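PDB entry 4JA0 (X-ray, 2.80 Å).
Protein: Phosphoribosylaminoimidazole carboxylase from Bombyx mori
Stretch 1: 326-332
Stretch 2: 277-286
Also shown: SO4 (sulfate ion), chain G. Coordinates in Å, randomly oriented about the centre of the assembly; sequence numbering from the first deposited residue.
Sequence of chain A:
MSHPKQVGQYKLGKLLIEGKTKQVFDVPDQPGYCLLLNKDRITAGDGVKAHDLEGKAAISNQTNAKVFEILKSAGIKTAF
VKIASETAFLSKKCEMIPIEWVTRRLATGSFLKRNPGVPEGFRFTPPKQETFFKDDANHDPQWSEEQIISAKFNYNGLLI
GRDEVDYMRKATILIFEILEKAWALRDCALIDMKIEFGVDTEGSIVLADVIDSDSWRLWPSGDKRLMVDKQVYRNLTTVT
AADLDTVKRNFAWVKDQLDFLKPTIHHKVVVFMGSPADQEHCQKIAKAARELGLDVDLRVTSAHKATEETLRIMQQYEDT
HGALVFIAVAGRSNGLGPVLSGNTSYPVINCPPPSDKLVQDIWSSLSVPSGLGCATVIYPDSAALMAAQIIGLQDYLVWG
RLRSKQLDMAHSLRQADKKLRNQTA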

# COMPACT_ATOMS: atom_id res chain seq x y z
N PHE A 326 -26.61 -2.83 -16.84
CA PHE A 326 -26.49 -1.84 -15.76
C PHE A 326 -25.06 -1.40 -15.50
O PHE A 326 -24.16 -2.24 -15.35
CB PHE A 326 -27.06 -2.39 -14.46
CG PHE A 326 -28.51 -2.67 -14.50
CD1 PHE A 326 -29.41 -1.64 -14.74
CD2 PHE A 326 -28.98 -3.95 -14.27
CE1 PHE A 326 -30.77 -1.90 -14.78
CE2 PHE A 326 -30.35 -4.21 -14.30
CZ PHE A 326 -31.24 -3.19 -14.55
N ILE A 327 -24.86 -0.09 -15.41
CA ILE A 327 -23.57 0.45 -15.00
C ILE A 327 -23.71 1.10 -13.64
O ILE A 327 -24.58 1.97 -13.45
CB ILE A 327 -23.02 1.44 -16.03
CG1 ILE A 327 -22.68 0.68 -17.33
CG2 ILE A 327 -21.79 2.20 -15.47
CD1 ILE A 327 -22.32 1.57 -18.49
N ALA A 328 -22.88 0.65 -12.69
CA ALA A 328 -22.93 1.16 -11.31
C ALA A 328 -21.81 2.13 -11.01
O ALA A 328 -20.62 1.75 -10.97
CB ALA A 328 -22.91 0.01 -10.30
N VAL A 329 -22.21 3.37 -10.73
CA VAL A 329 -21.29 4.45 -10.39
C VAL A 329 -21.46 4.92 -8.94
O VAL A 329 -22.40 5.65 -8.61
CB VAL A 329 -21.48 5.65 -11.34
CG1 VAL A 329 -20.52 6.78 -10.99
CG2 VAL A 329 -21.27 5.22 -12.77
N ALA A 330 -20.55 4.51 -8.07
CA ALA A 330 -20.65 4.88 -6.66
C ALA A 330 -19.27 5.18 -6.09
O ALA A 330 -18.39 4.31 -6.08
CB ALA A 330 -21.34 3.79 -5.86
N GLY A 331 -19.07 6.40 -5.62
CA GLY A 331 -17.83 6.76 -4.96
C GLY A 331 -17.71 6.10 -3.59
O GLY A 331 -18.63 5.39 -3.15
N ARG A 332 -16.56 6.29 -2.94
CA ARG A 332 -16.28 5.67 -1.65
C ARG A 332 -16.54 4.16 -1.69
O ARG A 332 -16.31 3.50 -2.70
CB ARG A 332 -17.07 6.33 -0.52
CG ARG A 332 -16.70 7.80 -0.25
CD ARG A 332 -17.58 8.38 0.85
NE ARG A 332 -17.32 9.79 1.14
CZ ARG A 332 -17.84 10.45 2.17
NH1 ARG A 332 -18.67 9.82 3.02
NH2 ARG A 332 -17.54 11.73 2.36
S SO4 G . -14.59 11.87 -0.35
O1 SO4 G . -13.51 11.94 -1.34
O2 SO4 G . -14.88 13.21 0.18
O3 SO4 G . -15.82 11.35 -0.96
O4 SO4 G . -14.14 10.97 0.71
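Stretch 2, residues 277-286: ADQEHCQKIA

A single valine supplies most of stretch 1's share of this contact: Val-329, the last residue of the strand in stretch 1, touches four residues of stretch 2, and no hydrogen bond links the two stretches. Residues 279-286 form a helix that continues beyond the stretch, with Asp-278 at its N-cap position, although the Asp-278 side chain makes no capping bond. Backbone bonds hold the helix in regular form, from Cys-282 N to Asp-278 O (3.1 Å) through Ala-286 N to Cys-282 O (2.7 Å). The helix packs against strand 326-329 with its axis 10.3 Å away at closest approach and runs nearly antiparallel to it, at a crossing angle of 152°. The start of stretch 2 therefore lies near the end of the strand: the CA atoms of Val-329 and Asp-278 are 7.3 Å apart, those of Ile-327 and Ile-285 9.2 Å. Strand alternation turns Ile-327 and Val-329 toward the helix and Ala-328 away. Val-329, with chi1 in the t rotamer, places CG1 3.3 Å from His-281 CD2, approaching the ring obliquely, and 3.9 Å from Asp-278 CB. The other methyl, Val-329 CG2, lies 4.0 Å from Cys-282 SG and 3.9 Å from Ile-285 CD1. One turn of helix brings His-281 and Ile-285 to the same side, both pointing toward the strand, while Cys-282 points sideways. Farther back along the strand, Ile-327 CD1 meets Ile-285 CG2 at 3.8 Å, an apolar pair of two buried side chains. At the end of the strand Asp-278 OD2 stands 3.6 Å from Val-329 O; beyond it the contact thins, with OD2 of Asp-278 4.0 Å from Gly-331 N. Arg-332 makes no contact with stretch 2; its NE donates a hydrogen bond to sulfate O3 (3.0 Å), O3 lying at the edge of the guanidinium, near its plane.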

# COMPACT_ATOMS: atom_id res chain seq x y z
N ALA A 277 -23.68 13.98 -7.32
CA ALA A 277 -22.38 14.59 -7.56
C ALA A 277 -21.62 13.85 -8.67
O ALA A 277 -20.73 14.42 -9.30
CB ALA A 277 -21.56 14.65 -6.27
N ASP A 278 -21.99 12.60 -8.92
CA ASP A 278 -21.30 11.77 -9.90
C ASP A 278 -21.77 12.03 -11.34
O ASP A 278 -21.54 11.23 -12.25
CB ASP A 278 -21.50 10.28 -9.54
CG ASP A 278 -20.92 9.91 -8.16
OD1 ASP A 278 -19.93 10.54 -7.72
OD2 ASP A 278 -21.48 8.97 -7.52
N GLN A 279 -22.37 13.19 -11.55
CA GLN A 279 -23.10 13.50 -12.78
C GLN A 279 -22.23 13.59 -14.03
O GLN A 279 -22.47 12.87 -15.02
CB GLN A 279 -23.90 14.79 -12.54
CG GLN A 279 -24.69 15.38 -13.70
CD GLN A 279 -25.61 14.40 -14.34
OE1 GLN A 279 -25.88 13.33 -13.80
NE2 GLN A 279 -26.11 14.75 -15.52
N GLU A 280 -21.22 14.45 -13.98
CA GLU A 280 -20.29 14.64 -15.07
C GLU A 280 -19.64 13.31 -15.47
O GLU A 280 -19.47 13.02 -16.68
CB GLU A 280 -19.22 15.64 -14.66
CG GLU A 280 -19.60 17.12 -14.81
CD GLU A 280 -18.38 18.01 -15.04
OE1 GLU A 280 -17.24 17.49 -14.95
OE2 GLU A 280 -18.57 19.22 -15.30
N HIS A 281 -19.30 12.49 -14.47
CA HIS A 281 -18.70 11.18 -14.73
C HIS A 281 -19.66 10.33 -15.55
O HIS A 281 -19.27 9.72 -16.53
CB HIS A 281 -18.37 10.47 -13.41
CG HIS A 281 -17.89 9.06 -13.57
ND1 HIS A 281 -16.60 8.75 -13.95
CD2 HIS A 281 -18.53 7.88 -13.42
CE1 HIS A 281 -16.46 7.44 -14.02
NE2 HIS A 281 -17.62 6.89 -13.70
N CYS A 282 -20.93 10.32 -15.16
CA CYS A 282 -21.94 9.53 -15.85
C CYS A 282 -22.23 10.03 -17.26
O CYS A 282 -22.48 9.24 -18.18
CB CYS A 282 -23.24 9.53 -15.04
SG CYS A 282 -23.07 8.70 -13.45
N GLN A 283 -22.19 11.35 -17.42
CA GLN A 283 -22.37 11.97 -18.72
C GLN A 283 -21.21 11.60 -19.66
O GLN A 283 -21.43 11.44 -20.86
CB GLN A 283 -22.54 13.48 -18.55
CG GLN A 283 -23.91 13.87 -18.02
CD GLN A 283 -24.06 15.35 -17.72
OE1 GLN A 283 -25.18 15.89 -17.68
NE2 GLN A 283 -22.93 16.02 -17.50
N LYS A 284 -20.01 11.43 -19.12
CA LYS A 284 -18.89 10.93 -19.92
C LYS A 284 -19.12 9.50 -20.39
O LYS A 284 -18.68 9.12 -21.49
CB LYS A 284 -17.57 10.99 -19.15
CG LYS A 284 -16.94 12.35 -19.08
CD LYS A 284 -15.55 12.24 -18.46
CE LYS A 284 -14.88 13.61 -18.33
NZ LYS A 284 -13.41 13.51 -18.08
N ILE A 285 -19.77 8.69 -19.55
CA ILE A 285 -20.13 7.34 -19.95
C ILE A 285 -21.19 7.44 -21.00
O ILE A 285 -21.08 6.83 -22.06
CB ILE A 285 -20.68 6.50 -18.79
CG1 ILE A 285 -19.65 6.41 -17.66
CG2 ILE A 285 -21.06 5.10 -19.28
CD1 ILE A 285 -20.10 5.62 -16.48
N ALA A 286 -22.21 8.24 -20.71
CA ALA A 286 -23.33 8.37 -21.62
C ALA A 286 -22.88 8.80 -23.01
O ALA A 286 -23.26 8.19 -24.04
CB ALA A 286 -24.37 9.36 -21.06